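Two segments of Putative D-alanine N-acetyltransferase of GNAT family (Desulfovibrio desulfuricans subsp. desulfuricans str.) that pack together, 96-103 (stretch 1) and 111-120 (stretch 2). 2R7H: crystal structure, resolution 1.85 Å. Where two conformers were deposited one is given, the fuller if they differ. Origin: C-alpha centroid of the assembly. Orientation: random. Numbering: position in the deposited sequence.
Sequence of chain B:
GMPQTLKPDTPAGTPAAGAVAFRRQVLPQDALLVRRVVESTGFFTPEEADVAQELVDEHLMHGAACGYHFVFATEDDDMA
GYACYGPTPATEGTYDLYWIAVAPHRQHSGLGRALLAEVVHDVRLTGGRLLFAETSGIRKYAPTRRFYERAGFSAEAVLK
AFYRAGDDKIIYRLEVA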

ATOM      1  N   ASP B  96      -2.832  -1.085   9.224  1.00 29.71           N
ATOM      2  CA  ASP B  96      -2.043  -2.188   8.736  1.00 28.77           C
ATOM      3  C   ASP B  96      -0.998  -2.620   9.754  1.00 30.41           C
ATOM      4  O   ASP B  96      -0.310  -1.782  10.306  1.00 25.59           O
ATOM      5  CB  ASP B  96      -1.306  -1.828   7.476  1.00 28.53           C
ATOM      6  CG  ASP B  96      -2.222  -1.779   6.272  1.00 30.14           C
ATOM      7  OD1 ASP B  96      -2.774  -2.821   5.874  1.00 52.36           O
ATOM      8  OD2 ASP B  96      -2.289  -0.710   5.693  1.00 39.87           O
ATOM      9  N   LEU B  97      -0.942  -3.923  10.028  1.00 25.95           N
ATOM     10  CA  LEU B  97       0.118  -4.494  10.862  1.00 27.74           C
ATOM     11  C   LEU B  97       1.204  -4.834   9.836  1.00 29.65           C
ATOM     12  O   LEU B  97       0.982  -5.688   9.003  1.00 29.18           O
ATOM     13  CB  LEU B  97      -0.333  -5.806  11.556  1.00 27.21           C
ATOM     14  CG  LEU B  97       0.749  -6.518  12.421  1.00 24.72           C
ATOM     15  CD1 LEU B  97       1.275  -5.639  13.621  1.00 25.30           C
ATOM     16  CD2 LEU B  97       0.149  -7.846  12.925  1.00 31.99           C
ATOM     17  N   TYR B  98       2.346  -4.154   9.874  1.00 27.02           N
ATOM     18  CA  TYR B  98       3.456  -4.375   8.923  1.00 31.50           C
ATOM     19  C   TYR B  98       4.144  -5.706   9.268  1.00 36.70           C
ATOM     20  O   TYR B  98       4.241  -6.576   8.398  1.00 34.70           O
ATOM     21  CB  TYR B  98       4.329  -3.091   8.806  1.00 33.73           C
ATOM     22  CG  TYR B  98       3.464  -1.852   8.398  1.00 34.11           C
ATOM     23  CD1 TYR B  98       2.712  -1.881   7.230  1.00 41.04           C
ATOM     24  CD2 TYR B  98       3.461  -0.644   9.121  1.00 37.96           C
ATOM     25  CE1 TYR B  98       1.893  -0.797   6.829  1.00 39.49           C
ATOM     26  CE2 TYR B  98       2.637   0.479   8.716  1.00 36.30           C
ATOM     27  CZ  TYR B  98       1.848   0.390   7.559  1.00 45.94           C
ATOM     28  OH  TYR B  98       1.007   1.442   7.061  1.00 36.87           O
ATOM     29  N   TRP B  99       4.556  -5.910  10.526  1.00 34.98           N
ATOM     30  CA  TRP B  99       5.074  -7.229  10.975  1.00 36.70           C
ATOM     31  C   TRP B  99       5.287  -7.262  12.468  1.00 30.45           C
ATOM     32  O   TRP B  99       5.245  -6.218  13.127  1.00 27.19           O
ATOM     33  CB  TRP B  99       6.380  -7.704  10.257  1.00 39.02           C
ATOM     34  CG  TRP B  99       7.366  -6.662  10.307  1.00 44.81           C
ATOM     35  CD1 TRP B  99       8.121  -6.319  11.374  1.00 44.43           C
ATOM     36  CD2 TRP B  99       7.702  -5.751   9.251  1.00 48.49           C
ATOM     37  NE1 TRP B  99       8.887  -5.251  11.057  1.00 49.99           N
ATOM     38  CE2 TRP B  99       8.657  -4.878   9.763  1.00 39.98           C
ATOM     39  CE3 TRP B  99       7.265  -5.576   7.937  1.00 46.07           C
ATOM     40  CZ2 TRP B  99       9.219  -3.863   9.015  1.00 41.78           C
ATOM     41  CZ3 TRP B  99       7.813  -4.564   7.198  1.00 42.29           C
ATOM     42  CH2 TRP B  99       8.797  -3.727   7.734  1.00 43.05           C
ATOM     43  N   ILE B 100       5.350  -8.482  12.986  1.00 31.92           N
ATOM     44  CA  ILE B 100       5.686  -8.739  14.352  1.00 30.67           C
ATOM     45  C   ILE B 100       6.979  -9.586  14.239  1.00 32.63           C
ATOM     46  O   ILE B 100       6.951 -10.616  13.594  1.00 35.45           O
ATOM     47  CB  ILE B 100       4.627  -9.500  15.140  1.00 33.26           C
ATOM     48  CG1 ILE B 100       3.346  -8.684  15.219  1.00 35.18           C
ATOM     49  CG2 ILE B 100       5.149  -9.753  16.604  1.00 29.64           C
ATOM     50  CD1 ILE B 100       2.236  -9.363  15.943  1.00 32.67           C
ATOM     51  N   ALA B 101       8.098  -9.130  14.803  1.00 32.76           N
ATOM     52  CA  ALA B 101       9.375  -9.886  14.785  1.00 30.38           C
ATOM     53  C   ALA B 101       9.820 -10.167  16.228  1.00 30.28           C
ATOM     54  O   ALA B 101       9.918  -9.259  17.041  1.00 27.52           O
ATOM     55  CB  ALA B 101      10.483  -9.096  14.011  1.00 30.98           C
ATOM     56  N   VAL B 102      10.095 -11.435  16.533  1.00 33.22           N
ATOM     57  CA  VAL B 102      10.571 -11.890  17.860  1.00 33.67           C
ATOM     58  C   VAL B 102      11.917 -12.611  17.682  1.00 35.36           C
ATOM     59  O   VAL B 102      12.057 -13.425  16.757  1.00 33.11           O
ATOM     60  CB  VAL B 102       9.551 -12.852  18.504  1.00 35.33           C
ATOM     61  CG1 VAL B 102      10.119 -13.548  19.749  1.00 36.94           C
ATOM     62  CG2 VAL B 102       8.251 -12.076  18.859  1.00 35.58           C
ATOM     63  N   ALA B 103      12.885 -12.323  18.555  1.00 38.55           N
ATOM     64  CA  ALA B 103      14.214 -12.969  18.500  1.00 43.08           C
ATOM     65  C   ALA B 103      14.037 -14.493  18.679  1.00 44.46           C
ATOM     66  O   ALA B 103      13.118 -14.908  19.381  1.00 42.00           O
ATOM     67  CB  ALA B 103      15.110 -12.413  19.550  1.00 42.06           C
TER
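Stretch 2 (111-120) LGRALLAEVV

Stretch 2 is helical throughout, with phi between -57° and -69° and psi between -34° and -51° and an unbroken ladder of i to i+4 backbone hydrogen bonds, from Leu 115 N to Leu 111 O (2.8 Å) through Val 120 N to Leu 116 O (2.9 Å). It lies across the strand segment 96-102. The two N-to-C directions make an angle of 142°, so the helix runs roughly antiparallel to the strand but obliquely, and the axes approach to 8.7 Å. The register follows from this direction: the start of the helix lies by the end of the strand, and Val 119 lies back near Leu 97, their CA atoms 8.1 Å apart.

No hydrogen bond links the two segments; the fit is one of apolar shape, burying 327 Å² in total. On the strand, the CA-to-CB bonds of Leu 97, Ile 100 and Val 102 point toward the helix, whereas that of Ala 101 points away. The spacing is not a simple alternation, because Tyr 98, at phi/psi -73/-53, departs from extended geometry and neither it nor Trp 99 reaches the helix.

The backbones come nearest at Gly 112, where Gly 112 CA lies 6.6 Å from Ile 100 CA. With no side chain here, the helix surface is low, and strand side chains rest directly on its backbone: Ile 100 CD1 is 3.8 Å from Gly 112 O, and Val 102 CG2 is 4.1 Å from Gly 112 N. Ile 100 CD1 is a methyl, so its contact with Gly 112 O is packing alone; that oxygen accepts its helical bond from Leu 116 N at 3.0 Å.

Ile 100, chi1 m and chi2 t, is the bump most covered by the helix. Its extended arm carries CD1 to within 3.7 Å of Leu 116 CB, while its CG2 branch meets Leu 115 CD1 at 3.8 Å. It thus fills a hollow bordered by Gly 112, Leu 115 and Leu 116. Val 102 rests on the first turn: its CG1 lies 3.9 Å and its CG2 4.0 Å from Leu 111 CD2, and CG2 is also 4.1 Å from Leu 115 CD1. Leu 115 CD1 therefore touches both beta-branched residues of stretch 1, Ile 100 and Val 102.

Farther along the helix, Leu 97 (chi1 t, chi2 p) supplies the remaining contacts. Its CD2 is 3.9 Å from Leu 116 CD1 and its CD1 is 4.2 Å from Val 119 CG2, so its forked end spans two helical residues three positions apart.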

ATOM      1  N   LEU B 111       5.175 -14.310  23.154  1.00 37.61           N
ATOM      2  CA  LEU B 111       5.470 -12.890  23.000  1.00 35.97           C
ATOM      3  C   LEU B 111       4.838 -12.310  21.722  1.00 34.62           C
ATOM      4  O   LEU B 111       4.435 -11.152  21.703  1.00 30.01           O
ATOM      5  CB  LEU B 111       6.972 -12.674  22.972  1.00 32.48           C
ATOM      6  CG  LEU B 111       7.501 -11.230  22.886  1.00 37.56           C
ATOM      7  CD1 LEU B 111       7.077 -10.357  24.068  1.00 37.24           C
ATOM      8  CD2 LEU B 111       9.006 -11.241  22.729  1.00 35.06           C
ATOM      9  N   GLY B 112       4.772 -13.117  20.663  1.00 36.31           N
ATOM     10  CA  GLY B 112       4.165 -12.685  19.414  1.00 35.47           C
ATOM     11  C   GLY B 112       2.723 -12.300  19.666  1.00 34.22           C
ATOM     12  O   GLY B 112       2.307 -11.209  19.244  1.00 31.68           O
ATOM     13  N   ARG B 113       1.968 -13.187  20.326  0.50 34.69           N
ATOM     14  CA  ARG B 113       0.546 -12.929  20.671  0.50 35.06           C
ATOM     15  C   ARG B 113       0.386 -11.731  21.616  0.50 33.85           C
ATOM     16  O   ARG B 113      -0.577 -10.988  21.472  0.50 34.03           O
ATOM     17  CB  ARG B 113      -0.292 -14.203  21.062  0.50 34.66           C
ATOM     18  CG  ARG B 113       0.407 -15.376  21.812  0.50 38.17           C
ATOM     19  CD  ARG B 113      -0.481 -16.611  22.089  0.50 38.06           C
ATOM     20  NE  ARG B 113      -1.193 -16.620  23.367  0.50 41.50           N
ATOM     21  CZ  ARG B 113      -0.765 -17.291  24.435  0.50 34.86           C
ATOM     22  N   ALA B 114       1.345 -11.537  22.528  1.00 33.53           N
ATOM     23  CA  ALA B 114       1.373 -10.410  23.463  1.00 32.43           C
ATOM     24  C   ALA B 114       1.595  -9.094  22.711  1.00 30.94           C
ATOM     25  O   ALA B 114       0.961  -8.092  23.012  1.00 26.54           O
ATOM     26  CB  ALA B 114       2.487 -10.594  24.490  1.00 31.79           C
ATOM     27  N   LEU B 115       2.530  -9.094  21.762  1.00 30.17           N
ATOM     28  CA  LEU B 115       2.781  -7.911  20.938  1.00 29.08           C
ATOM     29  C   LEU B 115       1.559  -7.556  20.095  1.00 26.45           C
ATOM     30  O   LEU B 115       1.199  -6.387  20.024  1.00 27.20           O
ATOM     31  CB  LEU B 115       4.030  -8.088  20.073  1.00 27.57           C
ATOM     32  CG  LEU B 115       5.354  -7.895  20.788  1.00 28.93           C
ATOM     33  CD1 LEU B 115       6.528  -8.549  19.985  1.00 28.55           C
ATOM     34  CD2 LEU B 115       5.602  -6.417  21.060  1.00 30.00           C
ATOM     35  N   LEU B 116       0.920  -8.536  19.472  1.00 30.01           N
ATOM     36  CA  LEU B 116      -0.291  -8.271  18.695  1.00 28.83           C
ATOM     37  C   LEU B 116      -1.406  -7.693  19.615  1.00 28.87           C
ATOM     38  O   LEU B 116      -2.145  -6.803  19.204  1.00 28.70           O
ATOM     39  CB  LEU B 116      -0.813  -9.534  18.032  1.00 28.52           C
ATOM     40  CG  LEU B 116      -2.137  -9.459  17.267  1.00 28.37           C
ATOM     41  CD1 LEU B 116      -2.138  -8.515  16.039  1.00 27.00           C
ATOM     42  CD2 LEU B 116      -2.554 -10.845  16.865  1.00 28.39           C
ATOM     43  N   ALA B 117      -1.575  -8.266  20.820  1.00 26.61           N
ATOM     44  CA  ALA B 117      -2.578  -7.751  21.764  1.00 28.63           C
ATOM     45  C   ALA B 117      -2.329  -6.250  22.070  1.00 27.70           C
ATOM     46  O   ALA B 117      -3.263  -5.443  22.175  1.00 29.80           O
ATOM     47  CB  ALA B 117      -2.609  -8.602  23.039  1.00 29.24           C
ATOM     48  N   GLU B 118      -1.075  -5.859  22.185  1.00 26.09           N
ATOM     49  CA  GLU B 118      -0.778  -4.454  22.438  1.00 25.62           C
ATOM     50  C   GLU B 118      -1.108  -3.549  21.230  1.00 28.37           C
ATOM     51  O   GLU B 118      -1.596  -2.416  21.397  1.00 27.24           O
ATOM     52  CB  GLU B 118       0.689  -4.295  22.867  1.00 28.40           C
ATOM     53  CG  GLU B 118       1.058  -5.009  24.165  1.00 33.09           C
ATOM     54  CD  GLU B 118       0.125  -4.723  25.345  1.00 38.85           C
ATOM     55  OE1 GLU B 118      -0.205  -3.562  25.587  1.00 38.03           O
ATOM     56  OE2 GLU B 118      -0.269  -5.693  26.028  1.00 43.07           O
ATOM     57  N   VAL B 119      -0.792  -4.021  20.016  1.00 26.85           N
ATOM     58  CA  VAL B 119      -1.107  -3.267  18.816  1.00 25.08           C
ATOM     59  C   VAL B 119      -2.612  -3.067  18.735  1.00 23.56           C
ATOM     60  O   VAL B 119      -3.069  -1.983  18.414  1.00 27.78           O
ATOM     61  CB  VAL B 119      -0.600  -3.987  17.538  1.00 24.70           C
ATOM     62  CG1 VAL B 119      -1.242  -3.391  16.310  1.00 26.11           C
ATOM     63  CG2 VAL B 119       0.989  -3.976  17.520  1.00 22.14           C
ATOM     64  N   VAL B 120      -3.372  -4.134  18.986  1.00 24.66           N
ATOM     65  CA  VAL B 120      -4.846  -4.089  18.949  1.00 25.74           C
ATOM     66  C   VAL B 120      -5.406  -3.108  19.985  1.00 26.90           C
ATOM     67  O   VAL B 120      -6.319  -2.383  19.687  1.00 26.77           O
ATOM     68  CB  VAL B 120      -5.453  -5.475  19.122  1.00 26.53           C
ATOM     69  CG1 VAL B 120      -6.946  -5.413  19.370  1.00 25.61           C
ATOM     70  CG2 VAL B 120      -5.126  -6.309  17.909  1.00 27.15           C
TER